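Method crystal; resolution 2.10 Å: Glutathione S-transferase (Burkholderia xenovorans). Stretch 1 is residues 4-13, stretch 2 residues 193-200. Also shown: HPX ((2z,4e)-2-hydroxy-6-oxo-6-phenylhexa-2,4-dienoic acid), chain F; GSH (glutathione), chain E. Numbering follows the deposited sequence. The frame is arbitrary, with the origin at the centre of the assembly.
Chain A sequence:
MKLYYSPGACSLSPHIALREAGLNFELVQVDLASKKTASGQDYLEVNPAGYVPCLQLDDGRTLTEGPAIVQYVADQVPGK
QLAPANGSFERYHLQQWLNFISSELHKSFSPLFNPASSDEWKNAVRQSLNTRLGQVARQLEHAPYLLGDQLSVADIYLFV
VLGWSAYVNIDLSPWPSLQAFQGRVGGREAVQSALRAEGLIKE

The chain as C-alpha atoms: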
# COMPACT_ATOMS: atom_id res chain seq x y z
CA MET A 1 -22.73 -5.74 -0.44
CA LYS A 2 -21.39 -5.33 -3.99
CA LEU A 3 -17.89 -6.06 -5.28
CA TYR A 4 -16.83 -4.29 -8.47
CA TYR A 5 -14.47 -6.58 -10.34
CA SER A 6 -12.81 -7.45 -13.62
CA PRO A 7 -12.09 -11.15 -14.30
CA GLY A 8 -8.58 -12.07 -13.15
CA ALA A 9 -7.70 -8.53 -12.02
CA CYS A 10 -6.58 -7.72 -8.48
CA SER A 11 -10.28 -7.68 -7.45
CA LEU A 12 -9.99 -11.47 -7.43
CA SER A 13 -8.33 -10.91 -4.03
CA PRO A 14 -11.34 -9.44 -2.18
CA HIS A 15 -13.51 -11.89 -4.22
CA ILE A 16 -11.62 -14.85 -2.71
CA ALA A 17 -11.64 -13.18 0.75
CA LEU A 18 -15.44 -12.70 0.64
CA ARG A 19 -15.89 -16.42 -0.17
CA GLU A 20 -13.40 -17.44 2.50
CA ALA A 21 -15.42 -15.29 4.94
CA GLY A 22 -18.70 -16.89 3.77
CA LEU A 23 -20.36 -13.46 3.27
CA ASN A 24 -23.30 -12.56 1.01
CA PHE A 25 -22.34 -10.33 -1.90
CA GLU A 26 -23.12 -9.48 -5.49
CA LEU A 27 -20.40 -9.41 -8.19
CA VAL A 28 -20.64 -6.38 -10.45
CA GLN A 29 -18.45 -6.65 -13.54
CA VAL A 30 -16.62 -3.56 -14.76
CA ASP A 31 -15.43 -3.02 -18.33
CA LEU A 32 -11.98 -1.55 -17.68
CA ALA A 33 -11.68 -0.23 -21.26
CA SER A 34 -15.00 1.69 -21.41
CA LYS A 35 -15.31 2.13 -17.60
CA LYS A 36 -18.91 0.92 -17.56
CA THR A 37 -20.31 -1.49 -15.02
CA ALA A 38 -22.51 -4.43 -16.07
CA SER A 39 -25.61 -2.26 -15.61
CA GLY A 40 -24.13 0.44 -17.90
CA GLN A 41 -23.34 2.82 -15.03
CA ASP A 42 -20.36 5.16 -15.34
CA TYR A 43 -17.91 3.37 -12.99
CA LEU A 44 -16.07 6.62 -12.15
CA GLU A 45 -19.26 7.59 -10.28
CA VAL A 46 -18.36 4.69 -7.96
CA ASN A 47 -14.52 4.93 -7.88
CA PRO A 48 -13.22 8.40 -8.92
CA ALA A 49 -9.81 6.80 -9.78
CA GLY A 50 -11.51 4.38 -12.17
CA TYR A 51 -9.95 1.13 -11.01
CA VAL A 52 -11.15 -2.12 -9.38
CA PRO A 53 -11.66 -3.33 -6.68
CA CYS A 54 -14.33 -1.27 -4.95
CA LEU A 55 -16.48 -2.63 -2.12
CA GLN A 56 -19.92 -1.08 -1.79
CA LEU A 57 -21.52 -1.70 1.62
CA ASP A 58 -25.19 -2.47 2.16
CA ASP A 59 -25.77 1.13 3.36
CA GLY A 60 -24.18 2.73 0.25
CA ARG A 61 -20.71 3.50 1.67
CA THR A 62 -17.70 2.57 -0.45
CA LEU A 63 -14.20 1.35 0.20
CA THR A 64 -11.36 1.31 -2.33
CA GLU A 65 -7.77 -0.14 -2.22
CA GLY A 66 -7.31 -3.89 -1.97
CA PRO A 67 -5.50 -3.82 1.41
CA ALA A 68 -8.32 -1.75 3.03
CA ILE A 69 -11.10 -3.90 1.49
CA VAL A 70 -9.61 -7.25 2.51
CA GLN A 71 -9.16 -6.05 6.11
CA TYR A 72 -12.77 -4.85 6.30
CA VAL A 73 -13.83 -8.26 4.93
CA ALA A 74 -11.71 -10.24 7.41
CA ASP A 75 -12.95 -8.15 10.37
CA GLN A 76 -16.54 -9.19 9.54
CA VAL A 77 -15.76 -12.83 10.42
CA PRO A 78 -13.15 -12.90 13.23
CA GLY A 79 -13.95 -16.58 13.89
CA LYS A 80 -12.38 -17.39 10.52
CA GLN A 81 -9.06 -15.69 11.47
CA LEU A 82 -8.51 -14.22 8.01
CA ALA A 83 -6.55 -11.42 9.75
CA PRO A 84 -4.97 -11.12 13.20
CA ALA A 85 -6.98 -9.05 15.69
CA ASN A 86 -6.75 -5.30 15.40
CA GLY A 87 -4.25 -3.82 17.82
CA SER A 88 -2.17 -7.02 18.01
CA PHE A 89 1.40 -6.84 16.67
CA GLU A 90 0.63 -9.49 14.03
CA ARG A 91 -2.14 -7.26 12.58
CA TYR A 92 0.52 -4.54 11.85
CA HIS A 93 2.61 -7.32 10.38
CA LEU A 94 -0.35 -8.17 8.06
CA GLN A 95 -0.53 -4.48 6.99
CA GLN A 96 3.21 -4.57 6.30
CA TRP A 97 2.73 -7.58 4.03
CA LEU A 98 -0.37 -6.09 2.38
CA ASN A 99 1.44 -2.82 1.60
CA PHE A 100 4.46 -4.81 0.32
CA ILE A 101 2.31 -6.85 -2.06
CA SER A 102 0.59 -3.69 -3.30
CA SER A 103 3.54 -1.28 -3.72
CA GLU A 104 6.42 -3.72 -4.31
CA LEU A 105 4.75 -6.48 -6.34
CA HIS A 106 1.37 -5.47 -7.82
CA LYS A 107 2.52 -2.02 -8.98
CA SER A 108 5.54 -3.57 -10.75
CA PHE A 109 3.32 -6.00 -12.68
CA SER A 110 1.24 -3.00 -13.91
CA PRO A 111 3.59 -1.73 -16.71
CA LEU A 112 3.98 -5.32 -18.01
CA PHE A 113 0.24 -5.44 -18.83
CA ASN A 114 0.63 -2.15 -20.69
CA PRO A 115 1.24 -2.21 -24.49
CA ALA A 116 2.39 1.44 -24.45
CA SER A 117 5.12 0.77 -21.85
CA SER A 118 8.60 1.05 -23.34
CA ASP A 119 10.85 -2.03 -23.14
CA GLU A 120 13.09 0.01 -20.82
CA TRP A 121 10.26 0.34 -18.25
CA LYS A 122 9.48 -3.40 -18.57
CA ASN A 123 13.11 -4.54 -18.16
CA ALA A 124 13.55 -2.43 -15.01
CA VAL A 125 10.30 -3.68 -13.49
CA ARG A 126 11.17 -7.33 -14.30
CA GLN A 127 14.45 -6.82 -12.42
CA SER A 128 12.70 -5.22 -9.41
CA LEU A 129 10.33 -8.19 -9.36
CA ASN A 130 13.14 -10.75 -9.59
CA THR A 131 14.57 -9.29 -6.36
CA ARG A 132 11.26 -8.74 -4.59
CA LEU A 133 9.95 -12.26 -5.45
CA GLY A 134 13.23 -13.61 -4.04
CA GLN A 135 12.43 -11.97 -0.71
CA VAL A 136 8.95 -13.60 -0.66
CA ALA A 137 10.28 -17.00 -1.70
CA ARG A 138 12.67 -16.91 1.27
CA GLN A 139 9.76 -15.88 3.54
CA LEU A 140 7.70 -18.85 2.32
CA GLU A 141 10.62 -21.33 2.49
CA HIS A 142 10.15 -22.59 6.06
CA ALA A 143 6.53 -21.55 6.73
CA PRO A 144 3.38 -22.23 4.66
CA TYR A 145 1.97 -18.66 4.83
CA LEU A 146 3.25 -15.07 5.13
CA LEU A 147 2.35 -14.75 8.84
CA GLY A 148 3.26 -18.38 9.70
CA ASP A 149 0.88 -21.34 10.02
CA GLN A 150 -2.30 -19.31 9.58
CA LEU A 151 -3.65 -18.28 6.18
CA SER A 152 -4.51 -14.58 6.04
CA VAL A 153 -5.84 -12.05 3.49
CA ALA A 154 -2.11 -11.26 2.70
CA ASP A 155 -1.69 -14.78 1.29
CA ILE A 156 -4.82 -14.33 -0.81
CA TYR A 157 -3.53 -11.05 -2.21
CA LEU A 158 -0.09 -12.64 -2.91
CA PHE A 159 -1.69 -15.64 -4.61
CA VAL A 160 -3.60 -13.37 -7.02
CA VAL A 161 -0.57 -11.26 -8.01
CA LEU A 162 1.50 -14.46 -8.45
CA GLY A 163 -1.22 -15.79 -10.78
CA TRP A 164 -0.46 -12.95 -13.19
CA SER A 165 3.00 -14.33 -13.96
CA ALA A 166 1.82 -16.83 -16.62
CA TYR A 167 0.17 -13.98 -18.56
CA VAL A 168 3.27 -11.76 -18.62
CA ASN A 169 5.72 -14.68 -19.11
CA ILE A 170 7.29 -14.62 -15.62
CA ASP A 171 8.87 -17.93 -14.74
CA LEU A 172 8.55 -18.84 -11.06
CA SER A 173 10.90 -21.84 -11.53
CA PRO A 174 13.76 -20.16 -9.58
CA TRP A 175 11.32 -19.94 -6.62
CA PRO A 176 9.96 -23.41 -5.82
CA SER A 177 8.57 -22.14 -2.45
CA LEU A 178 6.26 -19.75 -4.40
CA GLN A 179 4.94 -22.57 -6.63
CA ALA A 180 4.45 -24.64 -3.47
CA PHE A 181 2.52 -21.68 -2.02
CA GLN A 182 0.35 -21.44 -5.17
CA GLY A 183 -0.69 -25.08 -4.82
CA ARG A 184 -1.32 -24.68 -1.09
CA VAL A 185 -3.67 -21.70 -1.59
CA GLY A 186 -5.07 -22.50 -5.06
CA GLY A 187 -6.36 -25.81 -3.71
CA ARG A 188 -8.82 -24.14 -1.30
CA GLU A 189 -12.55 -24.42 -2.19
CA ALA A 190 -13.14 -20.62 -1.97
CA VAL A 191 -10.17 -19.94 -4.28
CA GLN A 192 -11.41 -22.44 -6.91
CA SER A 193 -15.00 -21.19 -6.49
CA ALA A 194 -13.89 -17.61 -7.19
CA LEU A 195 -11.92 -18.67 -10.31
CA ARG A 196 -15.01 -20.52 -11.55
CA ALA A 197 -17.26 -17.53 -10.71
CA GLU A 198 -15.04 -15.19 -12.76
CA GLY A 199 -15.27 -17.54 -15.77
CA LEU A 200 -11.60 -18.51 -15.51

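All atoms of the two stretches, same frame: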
# COMPACT_ATOMS: atom_id res chain seq x y z
N TYR A 4 -17.15 -4.64 -7.10
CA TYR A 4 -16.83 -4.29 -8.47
C TYR A 4 -15.53 -4.98 -8.85
O TYR A 4 -14.51 -4.86 -8.15
CB TYR A 4 -16.77 -2.77 -8.64
CG TYR A 4 -18.10 -2.12 -8.32
CD1 TYR A 4 -18.47 -1.83 -7.00
CD2 TYR A 4 -19.02 -1.83 -9.34
CE1 TYR A 4 -19.71 -1.27 -6.71
CE2 TYR A 4 -20.26 -1.26 -9.06
CZ TYR A 4 -20.60 -0.99 -7.75
OH TYR A 4 -21.81 -0.42 -7.49
N TYR A 5 -15.58 -5.73 -9.95
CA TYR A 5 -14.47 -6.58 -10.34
C TYR A 5 -14.26 -6.61 -11.84
O TYR A 5 -15.14 -6.25 -12.61
CB TYR A 5 -14.68 -8.00 -9.80
CG TYR A 5 -15.50 -8.91 -10.70
CD1 TYR A 5 -14.90 -9.96 -11.39
CD2 TYR A 5 -16.88 -8.72 -10.85
CE1 TYR A 5 -15.65 -10.80 -12.22
CE2 TYR A 5 -17.63 -9.56 -11.67
CZ TYR A 5 -17.01 -10.58 -12.34
OH TYR A 5 -17.76 -11.40 -13.15
N SER A 6 -13.07 -7.03 -12.25
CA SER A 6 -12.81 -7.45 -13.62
C SER A 6 -12.14 -8.81 -13.56
O SER A 6 -11.25 -9.02 -12.73
CB SER A 6 -11.96 -6.43 -14.38
OG SER A 6 -11.83 -6.77 -15.76
N PRO A 7 -12.62 -9.77 -14.39
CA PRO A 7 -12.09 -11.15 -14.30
C PRO A 7 -10.57 -11.20 -14.28
O PRO A 7 -9.91 -10.65 -15.17
CB PRO A 7 -12.64 -11.82 -15.57
CG PRO A 7 -13.90 -11.10 -15.85
CD PRO A 7 -13.67 -9.66 -15.42
N GLY A 8 -10.02 -11.82 -13.24
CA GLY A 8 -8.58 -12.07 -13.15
C GLY A 8 -7.75 -10.91 -12.64
O GLY A 8 -6.57 -11.09 -12.32
N ALA A 9 -8.35 -9.72 -12.56
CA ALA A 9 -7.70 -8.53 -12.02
C ALA A 9 -7.51 -8.66 -10.53
O ALA A 9 -7.91 -9.66 -9.93
CB ALA A 9 -8.52 -7.28 -12.35
N CYS A 10 -6.89 -7.65 -9.91
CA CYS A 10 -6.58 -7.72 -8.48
C CYS A 10 -7.83 -7.85 -7.59
O CYS A 10 -7.71 -8.22 -6.43
CB CYS A 10 -5.76 -6.51 -8.03
SG CYS A 10 -6.56 -4.92 -8.35
N SER A 11 -9.00 -7.53 -8.15
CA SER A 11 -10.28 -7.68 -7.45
C SER A 11 -10.59 -9.13 -7.11
O SER A 11 -11.45 -9.40 -6.27
CB SER A 11 -11.42 -7.08 -8.26
OG SER A 11 -11.26 -7.34 -9.63
N LEU A 12 -9.87 -10.05 -7.74
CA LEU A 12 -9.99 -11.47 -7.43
C LEU A 12 -9.59 -11.72 -5.98
O LEU A 12 -10.02 -12.70 -5.37
CB LEU A 12 -9.15 -12.29 -8.42
CG LEU A 12 -8.98 -13.81 -8.21
CD1 LEU A 12 -10.33 -14.59 -8.22
CD2 LEU A 12 -8.00 -14.38 -9.23
N SER A 13 -8.77 -10.82 -5.43
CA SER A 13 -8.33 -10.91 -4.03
C SER A 13 -9.46 -10.69 -3.00
O SER A 13 -9.70 -11.58 -2.18
CB SER A 13 -7.14 -9.96 -3.78
OG SER A 13 -6.81 -9.93 -2.40
N SER A 193 -13.66 -21.73 -6.28
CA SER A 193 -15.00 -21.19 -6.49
C SER A 193 -14.98 -19.79 -7.11
O SER A 193 -15.81 -19.48 -7.96
CB SER A 193 -15.78 -21.13 -5.18
OG SER A 193 -16.12 -22.43 -4.74
N ALA A 194 -14.03 -18.97 -6.67
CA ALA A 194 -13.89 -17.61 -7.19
C ALA A 194 -13.40 -17.63 -8.64
O ALA A 194 -13.93 -16.90 -9.48
CB ALA A 194 -12.98 -16.75 -6.30
N LEU A 195 -12.41 -18.48 -8.93
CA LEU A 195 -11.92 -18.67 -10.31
C LEU A 195 -13.06 -19.08 -11.24
O LEU A 195 -13.22 -18.53 -12.33
CB LEU A 195 -10.83 -19.74 -10.35
CG LEU A 195 -9.32 -19.43 -10.30
CD1 LEU A 195 -9.00 -17.98 -9.90
CD2 LEU A 195 -8.60 -20.44 -9.41
N ARG A 196 -13.85 -20.05 -10.80
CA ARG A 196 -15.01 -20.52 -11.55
C ARG A 196 -16.00 -19.36 -11.76
O ARG A 196 -16.43 -19.09 -12.89
CB ARG A 196 -15.66 -21.69 -10.83
CG ARG A 196 -16.10 -22.82 -11.74
CD ARG A 196 -16.74 -23.97 -10.96
NE ARG A 196 -15.85 -24.52 -9.93
CZ ARG A 196 -16.07 -24.45 -8.62
NH1 ARG A 196 -17.17 -23.86 -8.15
NH2 ARG A 196 -15.18 -24.98 -7.76
N ALA A 197 -16.32 -18.65 -10.68
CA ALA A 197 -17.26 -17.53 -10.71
C ALA A 197 -16.83 -16.39 -11.62
O ALA A 197 -17.68 -15.65 -12.12
CB ALA A 197 -17.55 -17.01 -9.30
N GLU A 198 -15.53 -16.24 -11.85
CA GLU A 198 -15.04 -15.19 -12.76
C GLU A 198 -14.92 -15.67 -14.21
O GLU A 198 -14.52 -14.92 -15.10
CB GLU A 198 -13.72 -14.59 -12.25
CG GLU A 198 -13.85 -13.92 -10.88
CD GLU A 198 -12.81 -12.84 -10.62
OE1 GLU A 198 -11.90 -12.65 -11.45
OE2 GLU A 198 -12.92 -12.16 -9.57
N GLY A 199 -15.30 -16.93 -14.44
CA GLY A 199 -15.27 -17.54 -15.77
C GLY A 199 -13.85 -17.84 -16.21
O GLY A 199 -13.54 -17.71 -17.40
N LEU A 200 -13.01 -18.23 -15.26
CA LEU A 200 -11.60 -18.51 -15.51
C LEU A 200 -11.38 -20.01 -15.40
O LEU A 200 -10.33 -20.51 -15.81
CB LEU A 200 -10.69 -17.76 -14.51
CG LEU A 200 -10.78 -16.23 -14.30
CD1 LEU A 200 -10.18 -15.83 -12.96
CD2 LEU A 200 -10.12 -15.44 -15.43
CB3 HPX F . -6.28 -11.57 -16.24
CB4 HPX F . -5.02 -12.16 -16.16
CB5 HPX F . -3.93 -11.42 -15.72
CB6 HPX F . -4.10 -10.09 -15.35
CB1 HPX F . -5.35 -9.50 -15.42
CB2 HPX F . -6.44 -10.24 -15.87
CA6 HPX F . -5.54 -8.06 -15.04
OA4 HPX F . -6.49 -7.45 -15.48
CA5 HPX F . -4.59 -7.37 -14.14
CA4 HPX F . -4.26 -6.12 -14.45
CA3 HPX F . -3.34 -5.34 -13.61
CA2 HPX F . -3.26 -4.01 -13.73
OA3 HPX F . -3.96 -3.30 -14.61
CA1 HPX F . -2.35 -3.29 -12.87
OA2 HPX F . -2.42 -2.04 -12.82
OA1 HPX F . -1.53 -3.95 -12.20
N1 GSH E . -4.06 1.22 -5.76
CA1 GSH E . -5.09 0.32 -6.31
C1 GSH E . -5.40 -0.79 -5.34
O11 GSH E . -4.48 -1.31 -4.67
O12 GSH E . -6.57 -1.23 -5.22
CB1 GSH E . -4.68 -0.32 -7.63
CG1 GSH E . -5.87 -1.08 -8.24
CD1 GSH E . -5.55 -1.45 -9.67
OE1 GSH E . -4.29 -1.12 -10.14
N2 GSH E . -6.48 -2.09 -10.39
CA2 GSH E . -6.33 -2.47 -11.78
C2 GSH E . -7.27 -1.71 -12.67
O2 GSH E . -8.62 -1.60 -12.33
CB2 GSH E . -6.58 -3.96 -12.00
SG2 GSH E . -5.36 -4.93 -11.10
N3 GSH E . -6.78 -1.18 -13.77
CA3 GSH E . -6.51 0.24 -13.86
C3 GSH E . -7.44 0.81 -14.89
O31 GSH E . -8.32 0.05 -15.34
O32 GSH E . -7.33 1.99 -15.29
O HOH W 1 -11.55 -9.91 -10.08

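A buried carboxylate can hold a loop in place by accepting a hydrogen bond from its backbone and another from a bridging water, and this glutathione S-transferase offers a compact example. Stretch 1 leaves a strand at Tyr5, passes through a type II turn from Ser6 to Ala9 and a type I turn from Ala9 to Leu12, and enters a helix. Stretch 2 is the end of a distant helix, closed by a Schellman motif in which Gly199 takes positive phi. The backbones come closest in register at Pro7 and Glu198, whose CA atoms lie 5.2 Å apart.

The polar link centres on Glu198, whose CA-to-CB bond points toward stretch 1. Gly8 N donates to Glu198 OE1 at 2.7 Å, and the N-H...O angle of 168° makes this bond nearly linear. Water 1 extends the connection: it donates to Glu198 OE2 (2.7 Å) and Ser6 O (2.8 Å) and accepts from Ser11 OG (2.6 Å). Ser11 OG in turn accepts from Ser6 N at 3.2 Å, bracing the loop internally.

Apolar packing flanks this network, where aliphatic groups with no polar partners to offer gain by packing together away from water. Leu12 CD1 lies 3.9 Å from Ala194 CB and 4.0 Å from Leu195 CD1, and Leu12 CD2 also approaches Leu195 CD1, at 3.8 Å, so one leucine spans two neighbouring helix residues. Pro7 CB touches Leu200 CD2 more loosely, at 4.4 Å.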